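Local coordinates for DUF2666 domain-containing protein (Pyrococcus furiosus, PDB 3V68) that belongs to a family of unknown function and probably binds double-stranded DNA, at residues G64-P76 and V199-R213. Sequence-based numbering, arbitrary orientation.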
# COMPACT_ATOMS: atom_id res chain seq x y z
N GLY A 64 -8.31 1.32 21.36
CA GLY A 64 -9.00 2.60 21.53
C GLY A 64 -9.65 3.18 20.30
O GLY A 64 -9.85 2.51 19.29
N SER A 65 -10.01 4.46 20.40
CA SER A 65 -10.58 5.22 19.29
C SER A 65 -9.52 5.39 18.21
O SER A 65 -8.35 5.07 18.42
CB SER A 65 -11.00 6.60 19.78
OG SER A 65 -9.87 7.32 20.23
N LEU A 66 -9.92 5.91 17.05
CA LEU A 66 -8.97 6.23 15.99
C LEU A 66 -7.83 7.10 16.50
O LEU A 66 -6.66 6.80 16.25
CB LEU A 66 -9.67 6.90 14.80
CG LEU A 66 -8.77 7.40 13.67
CD1 LEU A 66 -7.96 6.26 13.06
CD2 LEU A 66 -9.60 8.10 12.61
N GLU A 67 -8.17 8.17 17.22
CA GLU A 67 -7.17 9.11 17.74
C GLU A 67 -6.17 8.41 18.66
O GLU A 67 -4.97 8.70 18.60
CB GLU A 67 -7.85 10.27 18.47
CG GLU A 67 -8.67 11.20 17.57
CD GLU A 67 -10.10 10.74 17.32
OE1 GLU A 67 -10.46 9.60 17.69
OE2 GLU A 67 -10.88 11.52 16.75
N GLU A 68 -6.66 7.49 19.48
CA GLU A 68 -5.80 6.72 20.38
C GLU A 68 -4.91 5.75 19.61
O GLU A 68 -3.74 5.56 19.96
CB GLU A 68 -6.64 5.98 21.41
CG GLU A 68 -7.27 6.90 22.44
CD GLU A 68 -8.09 6.17 23.48
OE1 GLU A 68 -9.03 5.42 23.10
OE2 GLU A 68 -7.82 6.36 24.68
N LYS A 69 -5.46 5.15 18.55
CA LYS A 69 -4.70 4.24 17.70
C LYS A 69 -3.57 4.98 16.99
O LYS A 69 -2.45 4.46 16.91
CB LYS A 69 -5.62 3.54 16.69
CG LYS A 69 -6.55 2.52 17.32
CD LYS A 69 -7.41 1.84 16.27
CE LYS A 69 -8.21 0.70 16.87
NZ LYS A 69 -9.14 0.12 15.86
N LEU A 70 -3.87 6.17 16.48
CA LEU A 70 -2.85 7.00 15.83
C LEU A 70 -1.71 7.37 16.78
O LEU A 70 -0.54 7.26 16.42
CB LEU A 70 -3.48 8.25 15.21
CG LEU A 70 -4.45 8.02 14.04
CD1 LEU A 70 -5.08 9.33 13.60
CD2 LEU A 70 -3.76 7.34 12.87
N LYS A 71 -2.06 7.78 18.00
CA LYS A 71 -1.06 8.06 19.02
C LYS A 71 -0.20 6.82 19.32
O LYS A 71 1.01 6.92 19.47
CB LYS A 71 -1.72 8.59 20.30
CG LYS A 71 -0.74 9.01 21.40
CD LYS A 71 -0.18 10.41 21.18
CE LYS A 71 0.74 10.85 22.31
NZ LYS A 71 0.05 10.93 23.63
N ALA A 72 -0.84 5.65 19.37
CA ALA A 72 -0.11 4.41 19.61
C ALA A 72 0.85 4.09 18.46
O ALA A 72 1.99 3.72 18.69
CB ALA A 72 -1.07 3.25 19.83
N LEU A 73 0.39 4.28 17.22
CA LEU A 73 1.20 3.95 16.05
C LEU A 73 2.48 4.78 15.91
O LEU A 73 3.47 4.30 15.34
CB LEU A 73 0.37 4.03 14.77
CG LEU A 73 -0.62 2.88 14.52
CD1 LEU A 73 -1.64 3.28 13.46
CD2 LEU A 73 0.08 1.58 14.13
N ILE A 74 2.46 6.00 16.44
CA ILE A 74 3.63 6.89 16.38
C ILE A 74 4.49 6.82 17.65
O ILE A 74 5.52 7.49 17.74
CB ILE A 74 3.24 8.37 16.09
CG1 ILE A 74 2.40 8.96 17.23
CG2 ILE A 74 2.50 8.48 14.75
CD1 ILE A 74 2.25 10.47 17.17
N SER A 75 4.06 6.01 18.62
CA SER A 75 4.70 5.94 19.94
C SER A 75 6.05 5.22 19.93
O SER A 75 6.27 4.32 19.12
CB SER A 75 3.75 5.30 20.96
OG SER A 75 3.65 3.89 20.77
N PRO A 76 6.97 5.62 20.83
CA PRO A 76 8.24 4.91 21.00
C PRO A 76 8.03 3.44 21.39
O PRO A 76 8.78 2.57 20.93
CB PRO A 76 8.92 5.67 22.14
CG PRO A 76 8.34 7.03 22.07
CD PRO A 76 6.91 6.84 21.66
N VAL A 199 2.98 15.99 13.52
CA VAL A 199 1.94 15.90 14.55
C VAL A 199 2.23 14.78 15.55
O VAL A 199 2.38 13.61 15.17
CB VAL A 199 0.55 15.67 13.89
CG1 VAL A 199 -0.53 15.46 14.94
CG2 VAL A 199 0.20 16.83 12.96
N LYS A 200 2.31 15.14 16.83
CA LYS A 200 2.68 14.20 17.90
C LYS A 200 1.69 14.20 19.07
O LYS A 200 1.40 13.15 19.63
CB LYS A 200 4.10 14.49 18.40
CG LYS A 200 5.20 14.13 17.40
CD LYS A 200 6.51 14.86 17.69
CE LYS A 200 7.36 14.13 18.72
NZ LYS A 200 8.65 14.82 18.97
N LYS A 201 1.20 15.38 19.43
CA LYS A 201 0.33 15.54 20.61
C LYS A 201 -1.10 15.07 20.36
O LYS A 201 -1.63 15.23 19.25
CB LYS A 201 0.33 17.00 21.07
CG LYS A 201 1.70 17.54 21.47
CD LYS A 201 1.65 19.01 21.90
CE LYS A 201 1.87 19.97 20.73
NZ LYS A 201 0.64 20.21 19.93
N GLU A 202 -1.72 14.50 21.39
CA GLU A 202 -3.12 14.04 21.35
C GLU A 202 -4.09 15.12 20.86
O GLU A 202 -4.99 14.83 20.08
CB GLU A 202 -3.57 13.55 22.72
CG GLU A 202 -3.19 12.12 23.07
CD GLU A 202 -3.68 11.69 24.45
OE1 GLU A 202 -3.61 10.48 24.75
OE2 GLU A 202 -4.13 12.57 25.22
N GLU A 203 -3.90 16.34 21.35
CA GLU A 203 -4.75 17.47 20.97
C GLU A 203 -4.70 17.74 19.47
O GLU A 203 -5.74 17.96 18.84
CB GLU A 203 -4.41 18.74 21.78
CG GLU A 203 -2.94 19.17 21.77
CD GLU A 203 -2.17 18.70 23.00
OE1 GLU A 203 -1.30 19.46 23.48
OE2 GLU A 203 -2.42 17.57 23.49
N GLU A 204 -3.50 17.68 18.90
CA GLU A 204 -3.31 17.96 17.47
C GLU A 204 -3.77 16.80 16.59
O GLU A 204 -4.26 17.03 15.48
CB GLU A 204 -1.85 18.30 17.19
CG GLU A 204 -1.66 19.03 15.88
CD GLU A 204 -0.32 19.72 15.76
OE1 GLU A 204 -0.26 20.78 15.11
OE2 GLU A 204 0.68 19.20 16.32
N ILE A 205 -3.60 15.57 17.07
CA ILE A 205 -4.15 14.39 16.41
C ILE A 205 -5.67 14.51 16.29
O ILE A 205 -6.25 14.28 15.22
CB ILE A 205 -3.75 13.08 17.14
CG1 ILE A 205 -2.23 12.85 17.02
CG2 ILE A 205 -4.53 11.87 16.60
CD1 ILE A 205 -1.68 11.72 17.88
N LYS A 206 -6.32 14.90 17.38
CA LYS A 206 -7.76 15.15 17.39
C LYS A 206 -8.15 16.18 16.33
O LYS A 206 -9.08 15.97 15.56
CB LYS A 206 -8.20 15.62 18.78
CG LYS A 206 -9.70 15.64 19.01
CD LYS A 206 -10.06 16.15 20.41
CE LYS A 206 -9.57 15.21 21.51
NZ LYS A 206 -9.85 15.75 22.88
N GLU A 207 -7.42 17.29 16.29
CA GLU A 207 -7.68 18.35 15.33
C GLU A 207 -7.53 17.91 13.87
O GLU A 207 -8.36 18.24 13.03
CB GLU A 207 -6.78 19.55 15.61
CG GLU A 207 -7.18 20.32 16.86
CD GLU A 207 -6.05 21.14 17.45
OE1 GLU A 207 -4.96 21.22 16.84
OE2 GLU A 207 -6.24 21.71 18.54
N ILE A 208 -6.47 17.15 13.58
CA ILE A 208 -6.23 16.77 12.19
C ILE A 208 -7.21 15.70 11.70
O ILE A 208 -7.61 15.70 10.54
CB ILE A 208 -4.74 16.41 11.90
CG1 ILE A 208 -4.45 16.56 10.39
CG2 ILE A 208 -4.35 15.03 12.45
CD1 ILE A 208 -3.01 16.28 9.97
N VAL A 209 -7.62 14.80 12.61
CA VAL A 209 -8.65 13.82 12.28
C VAL A 209 -9.97 14.52 11.96
O VAL A 209 -10.64 14.19 10.98
CB VAL A 209 -8.83 12.77 13.40
CG1 VAL A 209 -10.08 11.93 13.16
CG2 VAL A 209 -7.61 11.88 13.47
N GLN A 210 -10.32 15.51 12.79
CA GLN A 210 -11.52 16.29 12.55
C GLN A 210 -11.47 17.01 11.20
O GLN A 210 -12.44 17.00 10.45
CB GLN A 210 -11.74 17.28 13.70
CG GLN A 210 -13.03 18.08 13.58
CD GLN A 210 -14.28 17.23 13.69
OE1 GLN A 210 -14.29 16.18 14.34
NE2 GLN A 210 -15.36 17.68 13.06
N LEU A 211 -10.32 17.61 10.90
CA LEU A 211 -10.14 18.27 9.61
C LEU A 211 -10.31 17.28 8.46
O LEU A 211 -10.96 17.59 7.45
CB LEU A 211 -8.79 18.98 9.54
CG LEU A 211 -8.56 19.84 8.30
CD1 LEU A 211 -9.56 20.99 8.20
CD2 LEU A 211 -7.13 20.37 8.24
N PHE A 212 -9.74 16.08 8.61
CA PHE A 212 -9.96 15.04 7.61
C PHE A 212 -11.45 14.70 7.45
O PHE A 212 -11.94 14.56 6.32
CB PHE A 212 -9.18 13.76 7.93
CG PHE A 212 -9.73 12.56 7.23
CD1 PHE A 212 -9.42 12.31 5.90
CD2 PHE A 212 -10.65 11.73 7.88
CE1 PHE A 212 -9.98 11.23 5.23
CE2 PHE A 212 -11.21 10.65 7.22
CZ PHE A 212 -10.87 10.39 5.90
N ARG A 213 -12.16 14.56 8.56
CA ARG A 213 -13.58 14.21 8.50
C ARG A 213 -14.43 15.27 7.82
O ARG A 213 -15.46 14.96 7.22
CB ARG A 213 -14.13 13.90 9.89
CG ARG A 213 -13.51 12.67 10.52
CD ARG A 213 -14.40 12.14 11.63
NE ARG A 213 -13.71 11.15 12.45
CZ ARG A 213 -13.56 9.87 12.13
NH1 ARG A 213 -14.04 9.40 10.99
NH2 ARG A 213 -12.92 9.06 12.96
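Lys71 reaches across from helix 66-73 to the start of helix 202-213 and meets in turn Ile205, the carbonyl oxygen of Lys200 and Glu202. Its CB rests 4.0 Å from Ile205 CD1. With CG anti to the backbone N (chi1 -176°) and a bend at chi2, CD comes to 3.9 Å from the same methyl and also meets the carbonyl oxygen of Lys200. CE stays beside that oxygen, and a second bend at chi4 brings NZ to 3.5 Å from Glu202 CG. The extended Glu202 chain crosses the lysine at about a right angle, and NZ and Glu202 OE1, 3.9 Å apart, make a long salt bridge. A lysine suits this half-exposed place because its methylenes cover Ile205 while its ammonium reaches the exposed Glu202. Replacing it by an alanine is likely to cost Glu202 this distant charge partner and to strip the methylenes from beside the Ile205 methyl.

Inward of this polar margin the packing is mostly aliphatic. The CG1 branch of Ile205 brings CD1 against Lys71 and Ile74 CD1, while CG2 meets Leu70 and the Glu67 backbone oxygen. One turn on, Val209 divides its methyls likewise: CG2 lies 3.6 Å from Leu70 CD1, whereas CG1 faces Leu66 CD2 and Glu67 OE2. Glu67 suits its place because CB and CG pack on Ile205 CG2 and Lys206 CA before the chain bends to its carboxylate. These side chains fill the space between helix axes 9.6 Å apart, their directions 123° apart. At the far end Arg213 NH2 lies 3.5 Å from Leu66 CD2.

The contact joins a helix from each of the two DUF2666 family regions, well away from the antiparallel sheet. Behind it, Leu66 and Leu70 pack on Leu110 of helix 91-110, Leu70 also touches Leu230 of helix 219-231, and Val199 pairs through its backbone with Lys232.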